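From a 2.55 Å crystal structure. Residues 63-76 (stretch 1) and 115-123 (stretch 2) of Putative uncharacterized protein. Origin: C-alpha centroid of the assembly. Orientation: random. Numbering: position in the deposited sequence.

Stretch 1 (63-76) DIVDRVVEHVRFVG
Stretch 2 (115-123) KFKYLRALA

How do the two backbones run past each other? Residues 63-71 form the last part of a helix that begins earlier in the chain, with phi/psi near -62/-43 up to Glu70; residues 117-123 open a second helix that continues beyond the stretch. The N-to-C directions of their axes make an angle of 122°, and the axes approach to 9.3 Å. Register is set by Val68 CA lying 6.2 Å from Leu119 CA and Val69 CA 7.1 Å from Phe116 CA. Val72 (-97/125) leaves the first helix although its N still bonds to Val68 O at 3.2 Å, and Arg73 (-121/2) interrupts the path before the chain extends through Phe74 (-165/164) and Val75 (-103/135). Phe116 (-125/109) takes the N-cap position of the second helix, its O accepting from Arg120 N at 3.2 Å.

What fills the space between the helices? Aliphatic side chains do, with Ile64, Val68, Leu119 and Leu122 all buried; over the whole of the two stretches 531 Å² is covered, both sides summed. Val68 (t) has its CA-to-CB bond directed toward the second stretch and packs close against it: CG1 lies 3.6 Å from Leu119 N, and CG2 is 3.7 Å from Leu122 CD2. Leu119 and Leu122 share a t, p rotamer. Leu119 leaves its backbone sideways, but its end comes nearer, bringing CD2 to 3.7 Å from Val65 CG2. Ile64 (m, m) adds a looser contact, CG2 to Leu122 CD2 at 4.4 Å.

How does Phe116 use its ring? With chi1 -45° and chi2 -69°, it offers a face to Val69 (t), whose CG2 sits 3.4 Å from the Phe116 ring centroid and only 6° off the normal, a CH-pi contact. Val65 (t) approaches obliquely, its CG1 4.2 Å from Phe116 CE2. A flat aromatic ring suits this partly exposed margin, where it covers one methyl, CG2, of a valine that remains exposed.

What joins the segment after the first helix to the second? Tyr118 (chi1 -74°, chi2 -71°) loses 103 Å², the largest share of any residue. Val72, with chi1 at an off-well -7°, brings CG2 to 3.4 Å from Tyr118 CB, while Phe74 CA lies 3.6 Å from Tyr118 CE1. Val75 (m) meets the ring edge, CG1 to Tyr118 CD1 at 4.1 Å, and the same Val75 CG1 is 4.1 Å from Ala121 CB. Tyr118 OH reaches within 3.1 Å of Arg73 O. The CA-to-CB bond of Arg73 points away from the second stretch, and its side chain (m, m, t, chi4 -109°) carries the guanidinium back to the first helix, NH1 donating to Val69 O at 2.7 Å and to Val72 O at 3.0 Å, bracing the helix end.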

# COMPACT_ATOMS: atom_id res chain seq x y z
N ASP A 63 -7.60 13.61 17.88
CA ASP A 63 -6.41 13.21 18.59
C ASP A 63 -5.52 12.44 17.65
O ASP A 63 -4.31 12.44 17.83
CB ASP A 63 -6.75 12.36 19.82
CG ASP A 63 -7.42 13.17 20.91
OD1 ASP A 63 -7.15 14.39 21.01
OD2 ASP A 63 -8.21 12.58 21.67
N ILE A 64 -6.10 11.75 16.67
CA ILE A 64 -5.30 10.94 15.76
C ILE A 64 -4.32 11.82 15.00
O ILE A 64 -3.13 11.54 14.97
CB ILE A 64 -6.18 10.17 14.76
CG1 ILE A 64 -6.84 8.97 15.46
CG2 ILE A 64 -5.36 9.69 13.58
CD1 ILE A 64 -5.84 8.00 16.04
N VAL A 65 -4.82 12.91 14.41
CA VAL A 65 -3.97 13.85 13.70
C VAL A 65 -2.93 14.43 14.65
O VAL A 65 -1.73 14.49 14.32
CB VAL A 65 -4.76 15.02 13.08
CG1 VAL A 65 -3.81 16.04 12.48
CG2 VAL A 65 -5.71 14.50 12.02
N ASP A 66 -3.38 14.83 15.84
CA ASP A 66 -2.43 15.39 16.80
C ASP A 66 -1.29 14.41 17.13
O ASP A 66 -0.12 14.79 17.16
CB ASP A 66 -3.14 15.81 18.09
CG ASP A 66 -4.08 16.99 17.89
OD1 ASP A 66 -3.67 17.98 17.26
OD2 ASP A 66 -5.23 16.93 18.37
N ARG A 67 -1.64 13.14 17.35
CA ARG A 67 -0.68 12.09 17.67
C ARG A 67 0.26 11.82 16.51
O ARG A 67 1.44 11.56 16.71
CB ARG A 67 -1.38 10.78 18.05
CG ARG A 67 -2.18 10.83 19.35
CD ARG A 67 -1.36 11.35 20.51
NE ARG A 67 -2.10 12.37 21.24
CZ ARG A 67 -2.81 12.14 22.33
NH1 ARG A 67 -2.87 10.92 22.85
NH2 ARG A 67 -3.45 13.14 22.92
N VAL A 68 -0.26 11.84 15.29
CA VAL A 68 0.59 11.62 14.13
C VAL A 68 1.63 12.72 14.01
O VAL A 68 2.82 12.44 13.87
CB VAL A 68 -0.22 11.54 12.83
CG1 VAL A 68 0.70 11.62 11.62
CG2 VAL A 68 -1.04 10.25 12.80
N VAL A 69 1.20 13.98 14.10
CA VAL A 69 2.13 15.09 14.00
C VAL A 69 3.16 15.04 15.14
O VAL A 69 4.36 15.24 14.93
CB VAL A 69 1.40 16.44 14.03
CG1 VAL A 69 2.38 17.59 14.18
CG2 VAL A 69 0.57 16.61 12.76
N GLU A 70 2.68 14.74 16.33
CA GLU A 70 3.51 14.71 17.53
C GLU A 70 4.53 13.56 17.59
O GLU A 70 5.66 13.76 18.03
CB GLU A 70 2.59 14.64 18.76
CG GLU A 70 3.19 15.13 20.05
CD GLU A 70 2.15 15.25 21.14
OE1 GLU A 70 2.53 15.37 22.32
OE2 GLU A 70 0.94 15.22 20.81
N HIS A 71 4.13 12.37 17.16
CA HIS A 71 4.86 11.16 17.54
C HIS A 71 5.40 10.28 16.43
O HIS A 71 6.33 9.50 16.67
CB HIS A 71 3.96 10.30 18.43
CG HIS A 71 3.64 10.91 19.75
ND1 HIS A 71 4.61 11.17 20.71
CD2 HIS A 71 2.47 11.32 20.29
CE1 HIS A 71 4.04 11.71 21.76
NE2 HIS A 71 2.74 11.81 21.54
N VAL A 72 4.85 10.34 15.22
CA VAL A 72 5.35 9.43 14.20
C VAL A 72 6.39 10.12 13.31
O VAL A 72 6.17 11.21 12.78
CB VAL A 72 4.20 8.77 13.37
CG1 VAL A 72 2.86 9.11 13.94
CG2 VAL A 72 4.30 9.07 11.89
N ARG A 73 7.55 9.49 13.25
CA ARG A 73 8.69 10.00 12.50
C ARG A 73 9.12 9.00 11.44
O ARG A 73 10.11 9.22 10.74
CB ARG A 73 9.85 10.31 13.44
CG ARG A 73 9.56 11.43 14.42
CD ARG A 73 9.11 12.68 13.70
NE ARG A 73 8.85 13.78 14.62
CZ ARG A 73 7.63 14.24 14.91
NH1 ARG A 73 6.56 13.71 14.34
NH2 ARG A 73 7.49 15.25 15.77
N PHE A 74 8.40 7.89 11.35
CA PHE A 74 8.69 6.88 10.34
C PHE A 74 7.55 5.89 10.16
O PHE A 74 6.66 5.79 11.01
CB PHE A 74 9.97 6.12 10.68
CG PHE A 74 9.95 5.45 12.03
CD1 PHE A 74 9.43 4.17 12.18
CD2 PHE A 74 10.45 6.10 13.15
CE1 PHE A 74 9.40 3.55 13.41
CE2 PHE A 74 10.43 5.48 14.39
CZ PHE A 74 9.90 4.21 14.52
N VAL A 75 7.59 5.15 9.06
CA VAL A 75 6.67 4.05 8.84
C VAL A 75 7.38 2.73 9.11
O VAL A 75 8.55 2.55 8.74
CB VAL A 75 6.09 4.06 7.40
CG1 VAL A 75 5.31 5.34 7.15
CG2 VAL A 75 7.18 3.88 6.37
N GLY A 76 6.72 1.84 9.84
CA GLY A 76 7.27 0.53 10.15
C GLY A 76 6.27 -0.31 10.92
O GLY A 76 5.25 0.21 11.39
N LYS A 115 -1.01 18.54 4.31
CA LYS A 115 -0.17 19.16 5.34
C LYS A 115 0.83 18.20 5.99
O LYS A 115 2.00 18.54 6.19
CB LYS A 115 -1.05 19.81 6.42
CG LYS A 115 -1.90 20.96 5.91
CD LYS A 115 -2.50 21.79 7.05
CE LYS A 115 -3.78 21.17 7.59
NZ LYS A 115 -4.06 21.57 9.00
N PHE A 116 0.38 16.99 6.32
CA PHE A 116 1.22 16.03 7.04
C PHE A 116 1.34 14.69 6.31
O PHE A 116 0.39 13.89 6.27
CB PHE A 116 0.69 15.79 8.45
CG PHE A 116 0.31 17.04 9.17
CD1 PHE A 116 1.27 17.96 9.58
CD2 PHE A 116 -1.02 17.31 9.44
CE1 PHE A 116 0.90 19.12 10.24
CE2 PHE A 116 -1.40 18.46 10.10
CZ PHE A 116 -0.43 19.37 10.51
N LYS A 117 2.53 14.44 5.77
CA LYS A 117 2.77 13.28 4.93
C LYS A 117 2.55 11.96 5.66
O LYS A 117 2.05 11.02 5.06
CB LYS A 117 4.19 13.32 4.35
CG LYS A 117 5.28 13.59 5.36
CD LYS A 117 6.56 14.02 4.68
CE LYS A 117 7.73 14.03 5.63
NZ LYS A 117 8.99 14.21 4.88
N TYR A 118 2.94 11.87 6.92
CA TYR A 118 2.75 10.63 7.68
C TYR A 118 1.26 10.38 7.95
O TYR A 118 0.83 9.23 8.08
CB TYR A 118 3.55 10.65 8.98
CG TYR A 118 5.03 10.46 8.72
CD1 TYR A 118 5.52 9.23 8.32
CD2 TYR A 118 5.92 11.53 8.82
CE1 TYR A 118 6.86 9.05 8.06
CE2 TYR A 118 7.27 11.36 8.55
CZ TYR A 118 7.73 10.11 8.17
OH TYR A 118 9.07 9.93 7.90
N LEU A 119 0.47 11.44 8.01
CA LEU A 119 -0.97 11.28 8.14
C LEU A 119 -1.53 10.63 6.87
O LEU A 119 -2.41 9.77 6.94
CB LEU A 119 -1.66 12.62 8.39
CG LEU A 119 -3.18 12.55 8.60
CD1 LEU A 119 -3.50 11.52 9.68
CD2 LEU A 119 -3.73 13.91 8.98
N ARG A 120 -1.01 11.04 5.72
CA ARG A 120 -1.40 10.44 4.45
C ARG A 120 -0.96 8.99 4.38
O ARG A 120 -1.68 8.14 3.85
CB ARG A 120 -0.83 11.22 3.26
CG ARG A 120 -1.08 10.55 1.92
CD ARG A 120 -0.86 11.48 0.73
NE ARG A 120 -1.61 12.72 0.87
CZ ARG A 120 -1.53 13.74 0.03
NH1 ARG A 120 -2.25 14.83 0.25
NH2 ARG A 120 -0.72 13.68 -1.03
N ALA A 121 0.23 8.72 4.89
CA ALA A 121 0.75 7.35 4.91
C ALA A 121 -0.14 6.46 5.76
O ALA A 121 -0.49 5.35 5.36
CB ALA A 121 2.17 7.33 5.42
N LEU A 122 -0.53 6.97 6.93
CA LEU A 122 -1.41 6.25 7.84
C LEU A 122 -2.76 5.99 7.20
O LEU A 122 -3.26 4.86 7.22
CB LEU A 122 -1.60 7.03 9.13
CG LEU A 122 -2.42 6.33 10.21
CD1 LEU A 122 -1.92 4.91 10.43
CD2 LEU A 122 -2.45 7.11 11.52
N ALA A 123 -3.33 7.03 6.61
CA ALA A 123 -4.64 6.92 5.98
C ALA A 123 -4.61 5.92 4.83
O ALA A 123 -5.52 5.11 4.68
CB ALA A 123 -5.12 8.28 5.49